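Local coordinates for BF1531-like N-terminal domain-containing protein (PDB 3SLR) that is of unknown function but carries a magnesium-binding phosphatase domain and, going by its family, may hydrolyse ester bonds, at residues P77-I82 and A216-F221; I45-N50 and I206-I211; A39-G44 and Y49-W54; M159-S162 and N167-I170. One frame throughout, in Å; residues are numbered along the deposited sequence. Where two conformers were deposited one is given.

Contact 1: residues P77-I82 and A216-F221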
# COMPACT_ATOMS: atom_id res chain seq x y z
N PRO A 77 0.66 -13.32 -20.13
CA PRO A 77 0.26 -12.17 -19.32
C PRO A 77 1.35 -11.11 -19.21
O PRO A 77 2.55 -11.41 -19.29
CB PRO A 77 -0.02 -12.80 -17.95
CG PRO A 77 0.87 -14.03 -17.92
CD PRO A 77 0.83 -14.55 -19.34
N ASP A 78 0.92 -9.87 -19.03
CA ASP A 78 1.81 -8.77 -18.67
C ASP A 78 2.14 -8.83 -17.17
O ASP A 78 3.25 -8.50 -16.76
CB ASP A 78 1.16 -7.44 -19.00
CG ASP A 78 0.91 -7.27 -20.48
OD1 ASP A 78 1.87 -7.45 -21.25
OD2 ASP A 78 -0.24 -6.96 -20.86
N TYR A 79 1.16 -9.24 -16.37
CA TYR A 79 1.36 -9.45 -14.93
C TYR A 79 0.80 -10.79 -14.52
O TYR A 79 -0.22 -11.22 -15.05
CB TYR A 79 0.67 -8.34 -14.13
CG TYR A 79 1.32 -7.00 -14.34
CD1 TYR A 79 0.94 -6.18 -15.39
CD2 TYR A 79 2.32 -6.55 -13.49
CE1 TYR A 79 1.55 -4.95 -15.60
CE2 TYR A 79 2.93 -5.33 -13.69
CZ TYR A 79 2.54 -4.53 -14.74
OH TYR A 79 3.15 -3.31 -14.93
N THR A 80 1.48 -11.44 -13.58
CA THR A 80 1.03 -12.72 -13.04
C THR A 80 0.90 -12.56 -11.53
O THR A 80 1.87 -12.34 -10.83
CB THR A 80 2.04 -13.85 -13.35
OG1 THR A 80 2.07 -14.09 -14.76
CG2 THR A 80 1.65 -15.15 -12.65
N ILE A 81 -0.33 -12.65 -11.04
CA ILE A 81 -0.60 -12.52 -9.62
C ILE A 81 -0.82 -13.91 -9.05
O ILE A 81 -1.70 -14.65 -9.50
CB ILE A 81 -1.85 -11.67 -9.37
CG1 ILE A 81 -1.70 -10.29 -10.01
CG2 ILE A 81 -2.14 -11.56 -7.86
CD1 ILE A 81 -2.98 -9.50 -10.03
N ILE A 82 0.01 -14.27 -8.07
CA ILE A 82 -0.13 -15.56 -7.40
C ILE A 82 -0.65 -15.33 -5.98
O ILE A 82 -0.09 -14.53 -5.23
CB ILE A 82 1.23 -16.29 -7.28
CG1 ILE A 82 1.93 -16.39 -8.65
CG2 ILE A 82 1.06 -17.67 -6.62
CD1 ILE A 82 1.25 -17.30 -9.65
N ALA A 216 2.43 1.57 -10.35
CA ALA A 216 3.79 2.04 -10.11
C ALA A 216 4.74 1.50 -11.18
O ALA A 216 5.56 2.23 -11.71
CB ALA A 216 4.28 1.63 -8.71
N ILE A 217 4.63 0.21 -11.47
CA ILE A 217 5.44 -0.39 -12.53
C ILE A 217 5.19 0.27 -13.89
O ILE A 217 6.12 0.48 -14.67
CB ILE A 217 5.24 -1.92 -12.60
CG1 ILE A 217 5.78 -2.57 -11.32
CG2 ILE A 217 5.95 -2.51 -13.79
CD1 ILE A 217 5.30 -4.00 -11.07
N GLN A 218 3.93 0.62 -14.15
CA GLN A 218 3.57 1.30 -15.40
C GLN A 218 4.01 2.77 -15.42
O GLN A 218 3.86 3.44 -16.44
CB GLN A 218 2.06 1.19 -15.65
CG GLN A 218 1.57 -0.24 -15.85
CD GLN A 218 1.98 -0.81 -17.20
OE1 GLN A 218 1.80 -0.19 -18.25
NE2 GLN A 218 2.56 -2.00 -17.17
N GLY A 219 4.53 3.25 -14.30
CA GLY A 219 5.09 4.60 -14.23
C GLY A 219 4.18 5.63 -13.60
O GLY A 219 4.43 6.84 -13.71
N LYS A 220 3.12 5.17 -12.95
CA LYS A 220 2.22 6.06 -12.24
C LYS A 220 2.39 5.86 -10.74
O LYS A 220 1.98 4.83 -10.18
CB LYS A 220 0.76 5.84 -12.65
CG LYS A 220 0.39 6.51 -13.98
CD LYS A 220 0.60 8.02 -13.92
CE LYS A 220 0.30 8.70 -15.26
NZ LYS A 220 0.74 10.13 -15.27
N PHE A 221 3.01 6.84 -10.09
CA PHE A 221 3.28 6.79 -8.66
C PHE A 221 3.48 8.21 -8.14
O PHE A 221 3.81 9.13 -8.91
CB PHE A 221 4.52 5.92 -8.37
CG PHE A 221 5.75 6.35 -9.13
CD1 PHE A 221 6.00 5.86 -10.41
CD2 PHE A 221 6.65 7.25 -8.57
CE1 PHE A 221 7.14 6.25 -11.10
CE2 PHE A 221 7.78 7.65 -9.26
CZ PHE A 221 8.03 7.15 -10.53

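Contact 2: residues I45-N50 and I206-I211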
# COMPACT_ATOMS: atom_id res chain seq x y z
N ILE A 45 -9.61 -0.67 -13.72
CA ILE A 45 -10.37 0.22 -14.59
C ILE A 45 -10.49 1.61 -13.97
O ILE A 45 -10.33 2.63 -14.64
CB ILE A 45 -11.76 -0.37 -14.90
CG1 ILE A 45 -11.61 -1.62 -15.77
CG2 ILE A 45 -12.65 0.66 -15.57
CD1 ILE A 45 -12.90 -2.35 -16.00
N LEU A 46 -10.76 1.65 -12.67
CA LEU A 46 -10.84 2.90 -11.95
C LEU A 46 -9.48 3.59 -11.86
O LEU A 46 -9.41 4.78 -11.56
CB LEU A 46 -11.42 2.68 -10.55
CG LEU A 46 -12.90 2.30 -10.56
CD1 LEU A 46 -13.34 1.92 -9.16
CD2 LEU A 46 -13.77 3.43 -11.09
N ARG A 47 -8.41 2.85 -12.14
CA ARG A 47 -7.06 3.42 -12.18
C ARG A 47 -6.63 3.65 -13.64
O ARG A 47 -5.44 3.83 -13.93
CB ARG A 47 -6.06 2.50 -11.48
CG ARG A 47 -4.93 3.21 -10.72
CD ARG A 47 -5.42 3.86 -9.44
NE ARG A 47 -5.86 2.89 -8.43
CZ ARG A 47 -5.05 2.28 -7.57
NH1 ARG A 47 -3.74 2.51 -7.59
NH2 ARG A 47 -5.55 1.41 -6.69
N ASN A 48 -7.60 3.61 -14.54
CA ASN A 48 -7.39 3.92 -15.96
C ASN A 48 -6.65 2.84 -16.76
O ASN A 48 -5.93 3.14 -17.72
CB ASN A 48 -6.69 5.28 -16.12
CG ASN A 48 -7.47 6.40 -15.46
OD1 ASN A 48 -8.70 6.48 -15.58
ND2 ASN A 48 -6.76 7.28 -14.75
N TYR A 49 -6.85 1.58 -16.39
CA TYR A 49 -6.32 0.47 -17.16
C TYR A 49 -7.44 -0.46 -17.60
O TYR A 49 -8.32 -0.79 -16.82
CB TYR A 49 -5.29 -0.33 -16.35
CG TYR A 49 -4.11 0.50 -15.90
CD1 TYR A 49 -3.16 0.94 -16.81
CD2 TYR A 49 -3.95 0.85 -14.56
CE1 TYR A 49 -2.08 1.70 -16.41
CE2 TYR A 49 -2.87 1.61 -14.15
CZ TYR A 49 -1.94 2.03 -15.08
OH TYR A 49 -0.87 2.79 -14.68
N ASN A 50 -7.41 -0.84 -18.88
CA ASN A 50 -8.31 -1.87 -19.37
C ASN A 50 -7.70 -3.23 -19.06
O ASN A 50 -6.86 -3.72 -19.81
CB ASN A 50 -8.54 -1.71 -20.87
CG ASN A 50 -9.54 -2.72 -21.42
OD1 ASN A 50 -9.74 -2.81 -22.63
ND2 ASN A 50 -10.18 -3.47 -20.53
N ILE A 206 -7.29 -5.36 -0.73
CA ILE A 206 -6.31 -6.12 -1.48
C ILE A 206 -6.25 -5.72 -2.97
O ILE A 206 -5.17 -5.62 -3.55
CB ILE A 206 -6.52 -7.65 -1.32
CG1 ILE A 206 -6.40 -8.05 0.15
CG2 ILE A 206 -5.54 -8.42 -2.19
CD1 ILE A 206 -5.30 -7.32 0.90
N SER A 207 -7.40 -5.46 -3.59
CA SER A 207 -7.37 -5.04 -4.99
C SER A 207 -6.65 -3.71 -5.13
O SER A 207 -5.88 -3.51 -6.07
CB SER A 207 -8.78 -4.99 -5.62
OG SER A 207 -9.67 -4.15 -4.90
N SER A 208 -6.89 -2.80 -4.20
CA SER A 208 -6.27 -1.48 -4.29
C SER A 208 -4.76 -1.61 -4.17
O SER A 208 -4.01 -1.02 -4.93
CB SER A 208 -6.85 -0.54 -3.23
OG SER A 208 -6.31 0.76 -3.37
N ARG A 209 -4.31 -2.40 -3.20
CA ARG A 209 -2.88 -2.62 -2.98
C ARG A 209 -2.22 -3.39 -4.12
O ARG A 209 -1.00 -3.27 -4.34
CB ARG A 209 -2.65 -3.35 -1.65
CG ARG A 209 -2.97 -2.50 -0.41
CD ARG A 209 -1.95 -1.39 -0.21
NE ARG A 209 -0.61 -1.95 -0.04
CZ ARG A 209 0.05 -2.03 1.12
NH1 ARG A 209 -0.50 -1.55 2.24
NH2 ARG A 209 1.26 -2.57 1.15
N THR A 210 -3.00 -4.19 -4.84
CA THR A 210 -2.48 -4.93 -5.99
C THR A 210 -2.32 -3.97 -7.17
O THR A 210 -1.29 -3.95 -7.83
CB THR A 210 -3.41 -6.09 -6.37
OG1 THR A 210 -3.55 -6.94 -5.22
CG2 THR A 210 -2.85 -6.89 -7.53
N ILE A 211 -3.34 -3.17 -7.40
CA ILE A 211 -3.28 -2.21 -8.50
C ILE A 211 -2.24 -1.12 -8.23
O ILE A 211 -1.62 -0.63 -9.17
CB ILE A 211 -4.67 -1.61 -8.84
CG1 ILE A 211 -5.62 -2.69 -9.38
CG2 ILE A 211 -4.52 -0.46 -9.87
CD1 ILE A 211 -5.12 -3.46 -10.63

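Contact 3: residues A39-G44 and Y49-W54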
# COMPACT_ATOMS: atom_id res chain seq x y z
N ALA A 39 -12.69 -7.77 -8.34
CA ALA A 39 -12.16 -6.62 -7.62
C ALA A 39 -10.91 -6.05 -8.27
O ALA A 39 -10.79 -4.84 -8.45
CB ALA A 39 -11.88 -6.98 -6.16
N ILE A 40 -9.97 -6.91 -8.63
CA ILE A 40 -8.76 -6.44 -9.32
C ILE A 40 -9.06 -5.78 -10.67
O ILE A 40 -8.50 -4.72 -11.01
CB ILE A 40 -7.75 -7.59 -9.54
CG1 ILE A 40 -7.12 -7.96 -8.19
CG2 ILE A 40 -6.68 -7.18 -10.56
CD1 ILE A 40 -6.31 -9.23 -8.20
N LYS A 41 -9.96 -6.39 -11.43
CA LYS A 41 -10.30 -5.87 -12.75
C LYS A 41 -10.97 -4.49 -12.63
O LYS A 41 -10.59 -3.54 -13.31
CB LYS A 41 -11.19 -6.87 -13.50
CG LYS A 41 -11.57 -6.42 -14.90
CD LYS A 41 -12.25 -7.57 -15.65
CE LYS A 41 -12.57 -7.16 -17.09
NZ LYS A 41 -13.43 -5.95 -17.11
N GLY A 42 -11.95 -4.39 -11.74
CA GLY A 42 -12.63 -3.13 -11.49
C GLY A 42 -11.73 -2.05 -10.93
O GLY A 42 -11.81 -0.88 -11.33
N GLU A 43 -10.87 -2.42 -9.98
CA GLU A 43 -9.91 -1.47 -9.42
C GLU A 43 -8.99 -0.93 -10.52
O GLU A 43 -8.72 0.27 -10.58
CB GLU A 43 -9.08 -2.15 -8.31
CG GLU A 43 -8.13 -1.21 -7.59
CD GLU A 43 -8.76 -0.50 -6.40
OE1 GLU A 43 -9.45 -1.17 -5.60
OE2 GLU A 43 -8.55 0.72 -6.26
N GLY A 44 -8.54 -1.82 -11.41
CA GLY A 44 -7.66 -1.42 -12.49
C GLY A 44 -8.34 -0.43 -13.42
O GLY A 44 -7.73 0.56 -13.85
N TYR A 49 -6.85 1.58 -16.39
CA TYR A 49 -6.32 0.47 -17.16
C TYR A 49 -7.44 -0.46 -17.60
O TYR A 49 -8.32 -0.79 -16.82
CB TYR A 49 -5.29 -0.33 -16.35
CG TYR A 49 -4.11 0.50 -15.90
CD1 TYR A 49 -3.16 0.94 -16.81
CD2 TYR A 49 -3.95 0.85 -14.56
CE1 TYR A 49 -2.08 1.70 -16.41
CE2 TYR A 49 -2.87 1.61 -14.15
CZ TYR A 49 -1.94 2.03 -15.08
OH TYR A 49 -0.87 2.79 -14.68
N ASN A 50 -7.41 -0.84 -18.88
CA ASN A 50 -8.31 -1.87 -19.37
C ASN A 50 -7.70 -3.23 -19.06
O ASN A 50 -6.86 -3.72 -19.81
CB ASN A 50 -8.54 -1.71 -20.87
CG ASN A 50 -9.54 -2.72 -21.42
OD1 ASN A 50 -9.74 -2.81 -22.63
ND2 ASN A 50 -10.18 -3.47 -20.53
N ILE A 51 -8.11 -3.81 -17.94
CA ILE A 51 -7.55 -5.07 -17.48
C ILE A 51 -8.22 -6.28 -18.11
O ILE A 51 -9.41 -6.51 -17.91
CB ILE A 51 -7.69 -5.21 -15.96
CG1 ILE A 51 -7.01 -4.03 -15.26
CG2 ILE A 51 -7.16 -6.57 -15.49
CD1 ILE A 51 -5.53 -3.96 -15.51
N GLU A 52 -7.46 -7.06 -18.88
CA GLU A 52 -7.95 -8.34 -19.36
C GLU A 52 -7.49 -9.38 -18.35
O GLU A 52 -6.30 -9.70 -18.27
CB GLU A 52 -7.42 -8.67 -20.76
CG GLU A 52 -7.92 -10.02 -21.29
CD GLU A 52 -7.31 -10.42 -22.63
OE1 GLU A 52 -7.53 -11.58 -23.06
OE2 GLU A 52 -6.64 -9.59 -23.26
N LEU A 53 -8.43 -9.91 -17.59
CA LEU A 53 -8.07 -10.78 -16.46
C LEU A 53 -8.36 -12.26 -16.72
O LEU A 53 -9.52 -12.66 -16.84
CB LEU A 53 -8.77 -10.30 -15.20
CG LEU A 53 -8.09 -10.76 -13.90
CD1 LEU A 53 -8.15 -9.66 -12.87
CD2 LEU A 53 -8.71 -12.05 -13.40
N TRP A 54 -7.30 -13.05 -16.82
CA TRP A 54 -7.42 -14.50 -16.93
C TRP A 54 -7.26 -15.13 -15.55
O TRP A 54 -6.31 -14.83 -14.83
CB TRP A 54 -6.38 -15.08 -17.89
CG TRP A 54 -6.40 -16.57 -17.98
CD1 TRP A 54 -7.20 -17.34 -18.79
CD2 TRP A 54 -5.60 -17.50 -17.23
NE1 TRP A 54 -6.94 -18.67 -18.60
CE2 TRP A 54 -5.96 -18.80 -17.64
CE3 TRP A 54 -4.60 -17.36 -16.26
CZ2 TRP A 54 -5.37 -19.94 -17.12
CZ3 TRP A 54 -4.01 -18.50 -15.73
CH2 TRP A 54 -4.40 -19.77 -16.16

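Contact 4: residues M159-S162 and N167-I170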
# COMPACT_ATOMS: atom_id res chain seq x y z
N MSE A 159 11.38 -11.97 0.85
CA MSE A 159 11.88 -10.62 0.62
C MSE A 159 13.24 -10.64 -0.07
O MSE A 159 13.52 -9.81 -0.96
CB MSE A 159 11.92 -9.84 1.93
CG MSE A 159 10.54 -9.67 2.52
SE MSE A 159 10.51 -8.34 3.96
CE MSE A 159 8.63 -8.60 4.52
N ASN A 160 14.08 -11.59 0.31
CA ASN A 160 15.37 -11.77 -0.36
C ASN A 160 15.19 -12.16 -1.82
O ASN A 160 15.94 -11.69 -2.68
CB ASN A 160 16.25 -12.76 0.40
CG ASN A 160 16.64 -12.24 1.78
OD1 ASN A 160 16.73 -11.03 2.00
ND2 ASN A 160 16.88 -13.16 2.72
N ILE A 161 14.20 -13.00 -2.12
CA ILE A 161 13.90 -13.30 -3.52
C ILE A 161 13.53 -12.03 -4.29
O ILE A 161 13.99 -11.83 -5.42
CB ILE A 161 12.80 -14.37 -3.66
CG1 ILE A 161 13.32 -15.73 -3.18
CG2 ILE A 161 12.33 -14.49 -5.12
CD1 ILE A 161 12.24 -16.79 -3.15
N SER A 162 12.73 -11.16 -3.68
CA SER A 162 12.35 -9.92 -4.37
C SER A 162 13.55 -9.03 -4.66
O SER A 162 13.53 -8.24 -5.60
CB SER A 162 11.26 -9.14 -3.62
OG SER A 162 11.78 -8.48 -2.48
N ASN A 167 11.96 -8.79 -11.52
CA ASN A 167 10.67 -9.13 -12.09
C ASN A 167 9.64 -9.54 -11.04
O ASN A 167 8.44 -9.58 -11.32
CB ASN A 167 10.86 -10.24 -13.14
CG ASN A 167 11.83 -11.34 -12.68
OD1 ASN A 167 13.03 -11.09 -12.47
ND2 ASN A 167 11.32 -12.56 -12.54
N PHE A 168 10.12 -9.82 -9.83
CA PHE A 168 9.30 -10.38 -8.76
C PHE A 168 8.94 -9.32 -7.72
O PHE A 168 9.82 -8.78 -7.06
CB PHE A 168 10.05 -11.53 -8.08
CG PHE A 168 9.27 -12.23 -7.00
CD1 PHE A 168 8.28 -13.14 -7.32
CD2 PHE A 168 9.54 -11.98 -5.66
CE1 PHE A 168 7.58 -13.80 -6.32
CE2 PHE A 168 8.85 -12.65 -4.66
CZ PHE A 168 7.87 -13.55 -4.98
N PHE A 169 7.65 -9.04 -7.59
CA PHE A 169 7.17 -8.08 -6.59
C PHE A 169 6.29 -8.76 -5.55
O PHE A 169 5.39 -9.54 -5.88
CB PHE A 169 6.36 -6.99 -7.27
CG PHE A 169 7.15 -6.16 -8.23
CD1 PHE A 169 7.42 -6.64 -9.51
CD2 PHE A 169 7.61 -4.90 -7.87
CE1 PHE A 169 8.16 -5.87 -10.40
CE2 PHE A 169 8.34 -4.14 -8.76
CZ PHE A 169 8.61 -4.63 -10.02
N ILE A 170 6.54 -8.44 -4.29
CA ILE A 170 5.66 -8.88 -3.23
C ILE A 170 4.55 -7.85 -3.05
O ILE A 170 4.78 -6.64 -3.20
CB ILE A 170 6.46 -9.03 -1.92
CG1 ILE A 170 7.40 -10.23 -2.03
CG2 ILE A 170 5.51 -9.18 -0.74
CD1 ILE A 170 8.58 -10.24 -1.08

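Contact 1: residues P77-I82 and A216-F221
Y79 has CG anti to its carbonyl carbon (chi1 -67°), and this aims the ring from strand 79-83 at the C-terminal end of helix 203-217. Q218 begins with a similar first torsion, then bends at chi2. The bend swings its amide to the phenol oxygen. The two groups meet in a short, nearly straight hydrogen bond. Q218 NE2 donates to Y79 OH at 2.7 Å, with an N-H...O angle of 171°. The oxygen lies almost in the amide plane. NE2 itself comes in at the edge of the ring, and the amide and ring planes stand 68° apart. The tyrosine oxygen thus serves as acceptor here.

The side chains of I217 and Y79 approach each other from opposite directions. I217 CD1 lies in the ring plane, 3.8 Å from Y79 CE2. Its CG2 is pressed against the oxygen, 3.1 Å from Y79 OH, which is tight.

The helix ends here in a Schellman motif. G219 has positive phi, and its N bonds back to A216 O at 3.0 Å. Q218 therefore sits in the turn just before the chain leaves helical geometry. Strand 79-83 is the middle strand of the five-stranded parallel sheet of the FkbH-type N-terminal domain, and helix 203-217 lies on one face of it. I214 and R122 also touch the Y79 side chain. On the same face, I81 packs on T210, one turn before I214 in the helix. Beyond the turn, K220 NZ forms a salt bridge with D329.

Contact 2: residues I45-N50 and I206-I211
The guanidinium of R47 lies flat over a methyl group instead of meeting it end-on. I211 CG2 sits 3.6 Å above the plane, over its centre, and is 3.6 Å from R47 CZ. The same methyl also touches the start of the arginine chain, 3.7 Å from R47 CB. The chain can wrap round it because it folds back at chi2 (73°) and chi3 (67°). Its first torsion, -145°, is away from a staggered value. I211 places CG2 anti to its backbone N, and the two side chains run past each other in opposite directions.

The polar link to the facing helix is slight. R47 NH2 gives S208 O a weak hydrogen bond of 3.4 Å, with S208 O at the guanidinium edge. The stronger partners are acidic. R47 NH1 forms a salt bridge with D212, and NH2 forms one with E43. These two carboxylates probably hold the guanidinium flat on the isoleucine and offset its charge in this partly buried place. S207 OG hydrogen-bonds E43 as well, which ties the same two helices.

R47 follows the last turn of helix 34-46. The turn closes as a Schellman motif: N48 has positive phi, and N48 N bonds to I45 O at 2.9 Å. Two neighbouring helices on one face of a parallel sheet are thus joined, as expected in an alpha/beta/alpha fold of the SGNH hydrolase kind.

Contact 3: residues A39-G44 and Y49-W54
Apolar contacts join I40, G44, I51 and L53. L53 CD1 reaches the helix at I40 CG2, 3.7 Å away, and the two side chains cross at about a right angle. I51 points at the helix and meets a residue with no side chain. I51 CG1 lies 3.9 Å from G44 CA, where glycine lets the strand come close. The axes of helix 39-44 and strand 50-54 approach to 7.5 Å. They run nearly antiparallel, at 163°.

K41 adds aliphatic contact along the strand. Its CG is anti to the backbone N (chi1 -179°) and the chain stays extended as far as CE. There it passes I51 O, with K41 CE 3.3 Å from that oxygen.

One hydrogen bond crosses the contact. Y49 N donates to G44 O at 2.9 Å. It belongs to the Schellman turn that ends helix 34-46.

The helix and strand form the second half of the beta-alpha-beta unit 22-29, 34-46 and 50-55. The chemistry implies a mainly hydrophobic helix-to-sheet interface, with its hydrogen bond kept to the turn.

Contact 4: residues M159-S162 and N167-I170
F168 opens strand 168-171 with its ring turned to the helix. CG is anti to the backbone N (chi1 -177°), which lays one face of the ring under I161. I161 CG2 makes a CH-pi contact there, 4.2 Å from the ring centroid and 27° off the normal. The ring edge is used as well: S162 CA lies in the ring plane, 3.7 Å from F168 CD2. The strand backbone joins in, with S162 CB 3.7 Å from F168 O.

F169 points the other way, as alternation along a strand requires. Its ring meets I217 on the far side of the sheet.

I170 returns to the helix and reaches it through CD1. This methyl sits 3.7 Å from M159 CA. It also lies 3.9 Å from S162 CB, so it fits against residues one turn apart. The side chain of M159, modelled as selenomethionine, adds only a looser contact through CG, and crosses that of I170 at about a right angle. S162 OG donates to M159 O at 2.7 Å. This bond within the helix satisfies the hydroxyl beside the apolar isoleucine.

Helix 147-164 thus packs on strand 168-171, an outermost strand of the five-stranded parallel sheet. Helix 104-118 lies alongside and touches both I161 and F168. Strand 122-126 is the next strand, with V123 against F168.

In the fold
Contacts 1, 3 and 4 each join a helix to the same five-stranded parallel sheet; contact 2 joins helix to helix. Contact 3, at one outer strand, is the most buried and mainly apolar. Contact 4, at the other outer strand, is also apolar but less buried, with its helix on the opposite face. Contacts 1 and 2 share helix 203-217 and are more polar, one through a tyrosine-amide bond, the other through an arginine. Contacts 2 and 3 share helix 34-46; E43 links them by bonding S207. Contact 1 touches all three others, while contacts 3 and 4 have centres about 22 Å apart. All lie away from the magnesium site.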